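Local coordinates for hypothetical protein XAC2396 (Xanthomonas axonopodis pv. citri, PDB 2G3W) that is of unknown function but adopts a compact fold built around a variation of the PD-(D/E)XK nuclease motif, at residues G159-L164 with V170-M175; R39-L44 with E140-L145. All coordinates share one frame; numbering follows the deposited sequence.

Contact 2 joins two helices that both pack against the buried face of the hairpin held by contact 1. Contact 1 (159-164 with 170-175) pairs the adjacent strands of that hairpin; four backbone hydrogen bonds, one of them longer, join the strands, and the side chains divide between a buried face carrying V161, M163, V170 and L172 and a more open one with Q162 and T171. Contact 2 (39-44 with 140-145) is wholly buried where it touches, and relies on apolar packing without a hydrogen bond across it. The two meet directly: L142, central to contact 2, also packs on M163 of contact 1, and V170 CG2 lies against the backbone of A141 and L142.

Contact 1 of 2, residues G159-L164 with V170-M175; sequences GEVQML and VTLTPM
V161 faces L172, and M163, present as selenomethionine, faces V170, each couple joined by two backbone hydrogen bonds. V161 N donates to L172 O at 2.8 Å, whereas the bond from V170 N to M163 O stretches to 3.3 Å. Between these hydrogen-bonded pairs lies the non-hydrogen-bonded pair Q162 and T171, with side chains on the face opposite V161 and L172. The E160 side chain passes T171 at a slant. E160 CB is 4.1 Å from T173 OG1, and E160 CG, swung opposite the backbone N (chi1 176°), meets T171 CG2 at 3.6 Å. Farther out, E160 CD remains 3.7 Å from T171 CG2, and the carboxylate atom E160 OE2 lies 3.9 Å from the same methyl. The two strands form the antiparallel hairpin 160-165/168-176, set within the mixed sheet of the YaeQ fold. On the buried face V161 and L172 lie side by side, V161 CG1 coming 3.8 Å from L172 CG, while P174 CD reaches within 4.0 Å of V161 CG1; L45 and L49 of helix 37-49 pack on V161. At the hairpin's open end one water donates to both G159 O and P174 O.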
# COMPACT_ATOMS: atom_id res chain seq x y z
N GLY A 159 -5.46 8.30 0.50
CA GLY A 159 -4.98 7.44 1.58
C GLY A 159 -4.75 8.13 2.91
O GLY A 159 -4.31 7.51 3.89
N GLU A 160 -5.05 9.42 2.96
CA GLU A 160 -4.89 10.21 4.16
C GLU A 160 -6.25 10.42 4.84
O GLU A 160 -7.27 10.63 4.17
CB GLU A 160 -4.27 11.55 3.78
CG GLU A 160 -4.12 12.52 4.90
CD GLU A 160 -3.46 13.80 4.47
OE1 GLU A 160 -4.13 14.65 3.85
OE2 GLU A 160 -2.27 13.96 4.79
N VAL A 161 -6.27 10.34 6.17
CA VAL A 161 -7.52 10.50 6.91
C VAL A 161 -7.39 11.63 7.90
O VAL A 161 -6.40 11.72 8.63
CB VAL A 161 -7.99 9.14 7.58
CG1 VAL A 161 -6.93 8.58 8.46
CG2 VAL A 161 -9.34 9.32 8.34
N GLN A 162 -8.39 12.51 7.90
CA GLN A 162 -8.56 13.57 8.89
C GLN A 162 -9.82 13.34 9.71
O GLN A 162 -10.90 13.11 9.15
CB GLN A 162 -8.60 14.98 8.26
CG GLN A 162 -8.74 16.09 9.32
CD GLN A 162 -8.80 17.52 8.77
OE1 GLN A 162 -8.94 17.76 7.56
NE2 GLN A 162 -8.71 18.49 9.68
N MSE A 163 -9.68 13.42 11.03
CA MSE A 163 -10.78 13.33 11.95
C MSE A 163 -10.94 14.70 12.57
O MSE A 163 -10.12 15.11 13.42
CB MSE A 163 -10.48 12.29 13.01
CG MSE A 163 -10.48 10.86 12.46
SE MSE A 163 -12.24 10.07 12.63
CE MSE A 163 -12.10 9.73 14.50
N LEU A 164 -11.96 15.41 12.13
CA LEU A 164 -12.14 16.80 12.53
C LEU A 164 -13.38 17.06 13.39
O LEU A 164 -14.51 16.78 12.99
CB LEU A 164 -12.14 17.71 11.29
CG LEU A 164 -12.47 19.18 11.54
CD1 LEU A 164 -11.30 19.89 12.21
CD2 LEU A 164 -12.85 19.86 10.24
N VAL A 170 -6.99 15.50 14.22
CA VAL A 170 -5.86 14.59 14.02
C VAL A 170 -5.93 14.13 12.57
O VAL A 170 -7.00 13.73 12.10
CB VAL A 170 -5.95 13.34 14.93
CG1 VAL A 170 -4.78 12.34 14.64
CG2 VAL A 170 -5.98 13.74 16.41
N THR A 171 -4.78 14.20 11.88
CA THR A 171 -4.61 13.70 10.52
C THR A 171 -3.51 12.66 10.51
O THR A 171 -2.43 12.84 11.10
CB THR A 171 -4.27 14.83 9.49
OG1 THR A 171 -5.19 15.90 9.62
CG2 THR A 171 -4.32 14.33 8.05
N LEU A 172 -3.79 11.55 9.86
CA LEU A 172 -2.83 10.46 9.71
C LEU A 172 -3.00 9.71 8.39
O LEU A 172 -4.06 9.76 7.78
CB LEU A 172 -2.94 9.49 10.88
CG LEU A 172 -4.22 8.67 11.06
CD1 LEU A 172 -3.89 7.43 11.86
CD2 LEU A 172 -5.29 9.46 11.77
N THR A 173 -1.94 9.03 7.96
CA THR A 173 -1.93 8.25 6.74
C THR A 173 -1.69 6.80 7.13
O THR A 173 -0.57 6.44 7.51
CB THR A 173 -0.80 8.67 5.86
OG1 THR A 173 -0.92 10.07 5.62
CG2 THR A 173 -0.79 7.89 4.53
N PRO A 174 -2.76 5.98 7.09
CA PRO A 174 -2.60 4.57 7.45
C PRO A 174 -1.61 3.88 6.53
O PRO A 174 -1.56 4.18 5.33
CB PRO A 174 -4.00 4.00 7.29
CG PRO A 174 -4.92 5.25 7.49
CD PRO A 174 -4.15 6.32 6.78
N MSE A 175 -0.77 3.04 7.09
CA MSE A 175 0.20 2.33 6.29
C MSE A 175 -0.34 0.92 5.95
O MSE A 175 -0.66 0.15 6.83
CB MSE A 175 1.60 2.31 6.97
CG MSE A 175 2.56 1.25 6.43
SE MSE A 175 3.12 1.64 4.61
CE MSE A 175 3.98 -0.16 4.25
O HOH W 1 -3.14 5.21 3.39

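Contact 2 of 2, residues R39-L44 with E140-L145; sequences RLMVRL and EALGAL
M41, a selenomethionine in this crystal, and L142 reach toward each other from two helices, and their side chains cross at about a right angle. The M41 chain is curled: chi1, chi2 and chi3 all turn in the same sense (chi1 -62°), which brings the terminal CE back toward the leucine that CB already touches. L142 CG therefore rests against both ends of the curl, 3.9 Å from M41 CB and 3.9 Å from M41 CE. From this branch point the two leucine methyls part company. L142 CD1 continues to the tip of the selenomethionine, 3.8 Å from M41 CE, whereas L142 CD2 turns to the backbone of the other helix and lies 3.9 Å from M41 O. The curl of M41 also wraps L142 O, with M41 CG the nearest at 3.5 Å and M41 CE 3.7 Å away. M41 CG lies 3.7 Å from G143 CA as well, and M41 and G143 are the residues whose CA atoms come nearest, 5.4 Å apart. L142 O, packed beside the M41 carbons, accepts a backbone hydrogen bond from L145 N; no hydrogen bond crosses between the two segments. The contact joins helix 37-49 to helix 136-143, with 95 residues intervening between the two segments. Helix 37-49 turns other sides to the sheet, with L44 lying on L27 and L29 of strand 21-31 and on A10 and L12 of strand 6-16, while R39 and R43 form salt bridges with E35. Helix 136-143, in turn, lies against the hairpin strands 160-165 and 168-176, where V170 and L172 both pack on A138.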
# COMPACT_ATOMS: atom_id res chain seq x y z
N ARG A 39 -7.80 3.22 22.43
CA ARG A 39 -8.36 2.05 21.70
C ARG A 39 -9.77 2.34 21.25
O ARG A 39 -10.14 2.01 20.11
CB ARG A 39 -8.40 0.80 22.58
CG ARG A 39 -8.62 -0.49 21.78
CD ARG A 39 -8.66 -1.68 22.73
NE ARG A 39 -8.77 -2.95 22.01
CZ ARG A 39 -9.86 -3.38 21.39
NH1 ARG A 39 -11.00 -2.66 21.42
NH2 ARG A 39 -9.83 -4.56 20.76
N LEU A 40 -10.57 2.98 22.11
CA LEU A 40 -11.95 3.33 21.68
C LEU A 40 -11.95 4.21 20.43
O LEU A 40 -12.74 4.02 19.48
CB LEU A 40 -12.73 3.99 22.83
CG LEU A 40 -14.19 4.05 22.37
CD1 LEU A 40 -15.07 3.20 23.20
CD2 LEU A 40 -14.70 5.48 22.20
N MSE A 41 -11.07 5.20 20.40
CA MSE A 41 -11.02 6.11 19.26
C MSE A 41 -10.46 5.41 18.00
O MSE A 41 -10.85 5.74 16.88
CB MSE A 41 -10.26 7.43 19.61
CG MSE A 41 -10.92 8.27 20.73
SE MSE A 41 -12.67 8.87 20.18
CE MSE A 41 -12.09 10.08 18.79
N VAL A 42 -9.58 4.46 18.19
CA VAL A 42 -9.09 3.63 17.06
C VAL A 42 -10.28 2.82 16.52
O VAL A 42 -10.42 2.68 15.28
CB VAL A 42 -7.93 2.69 17.44
CG1 VAL A 42 -7.57 1.73 16.27
CG2 VAL A 42 -6.66 3.50 17.77
N ARG A 43 -11.15 2.31 17.41
CA ARG A 43 -12.34 1.59 16.92
C ARG A 43 -13.27 2.53 16.15
O ARG A 43 -13.85 2.16 15.12
CB ARG A 43 -13.17 1.00 18.05
CG ARG A 43 -12.60 -0.18 18.82
CD ARG A 43 -13.87 -0.99 19.27
NE ARG A 43 -14.42 -0.42 20.51
CZ ARG A 43 -15.69 -0.30 20.83
NH1 ARG A 43 -16.67 -0.63 19.98
NH2 ARG A 43 -16.00 0.22 22.02
N LEU A 44 -13.48 3.73 16.67
CA LEU A 44 -14.28 4.72 15.97
C LEU A 44 -13.64 5.05 14.62
O LEU A 44 -14.32 5.07 13.59
CB LEU A 44 -14.44 5.99 16.82
CG LEU A 44 -15.35 7.03 16.20
CD1 LEU A 44 -16.79 6.46 16.07
CD2 LEU A 44 -15.30 8.30 17.02
N GLU A 140 -2.74 8.29 19.83
CA GLU A 140 -2.75 8.79 21.20
C GLU A 140 -3.32 10.21 21.30
O GLU A 140 -4.06 10.53 22.24
CB GLU A 140 -1.35 8.70 21.79
CG GLU A 140 -1.29 9.01 23.27
CD GLU A 140 0.09 8.77 23.82
OE1 GLU A 140 0.93 8.22 23.07
OE2 GLU A 140 0.34 9.13 24.99
N ALA A 141 -3.01 11.03 20.29
CA ALA A 141 -3.65 12.35 20.13
C ALA A 141 -5.15 12.20 19.87
O ALA A 141 -5.95 13.01 20.33
CB ALA A 141 -2.99 13.11 18.98
N LEU A 142 -5.53 11.16 19.12
CA LEU A 142 -6.96 10.96 18.82
C LEU A 142 -7.73 10.55 20.05
O LEU A 142 -8.85 10.99 20.25
CB LEU A 142 -7.17 9.97 17.68
CG LEU A 142 -8.55 9.77 17.07
CD1 LEU A 142 -9.21 11.07 16.49
CD2 LEU A 142 -8.42 8.69 15.99
N GLY A 143 -7.12 9.72 20.89
CA GLY A 143 -7.72 9.34 22.15
C GLY A 143 -7.99 10.53 23.05
O GLY A 143 -8.89 10.49 23.87
N ALA A 144 -7.22 11.60 22.90
CA ALA A 144 -7.42 12.78 23.74
C ALA A 144 -8.64 13.59 23.32
O ALA A 144 -9.10 14.46 24.06
CB ALA A 144 -6.15 13.66 23.76
N LEU A 145 -9.18 13.29 22.14
CA LEU A 145 -10.36 14.02 21.64
C LEU A 145 -11.66 13.32 22.03
O LEU A 145 -12.75 13.76 21.64
CB LEU A 145 -10.30 14.16 20.11
CG LEU A 145 -9.15 14.99 19.51
CD1 LEU A 145 -9.31 15.12 18.02
CD2 LEU A 145 -9.05 16.38 20.12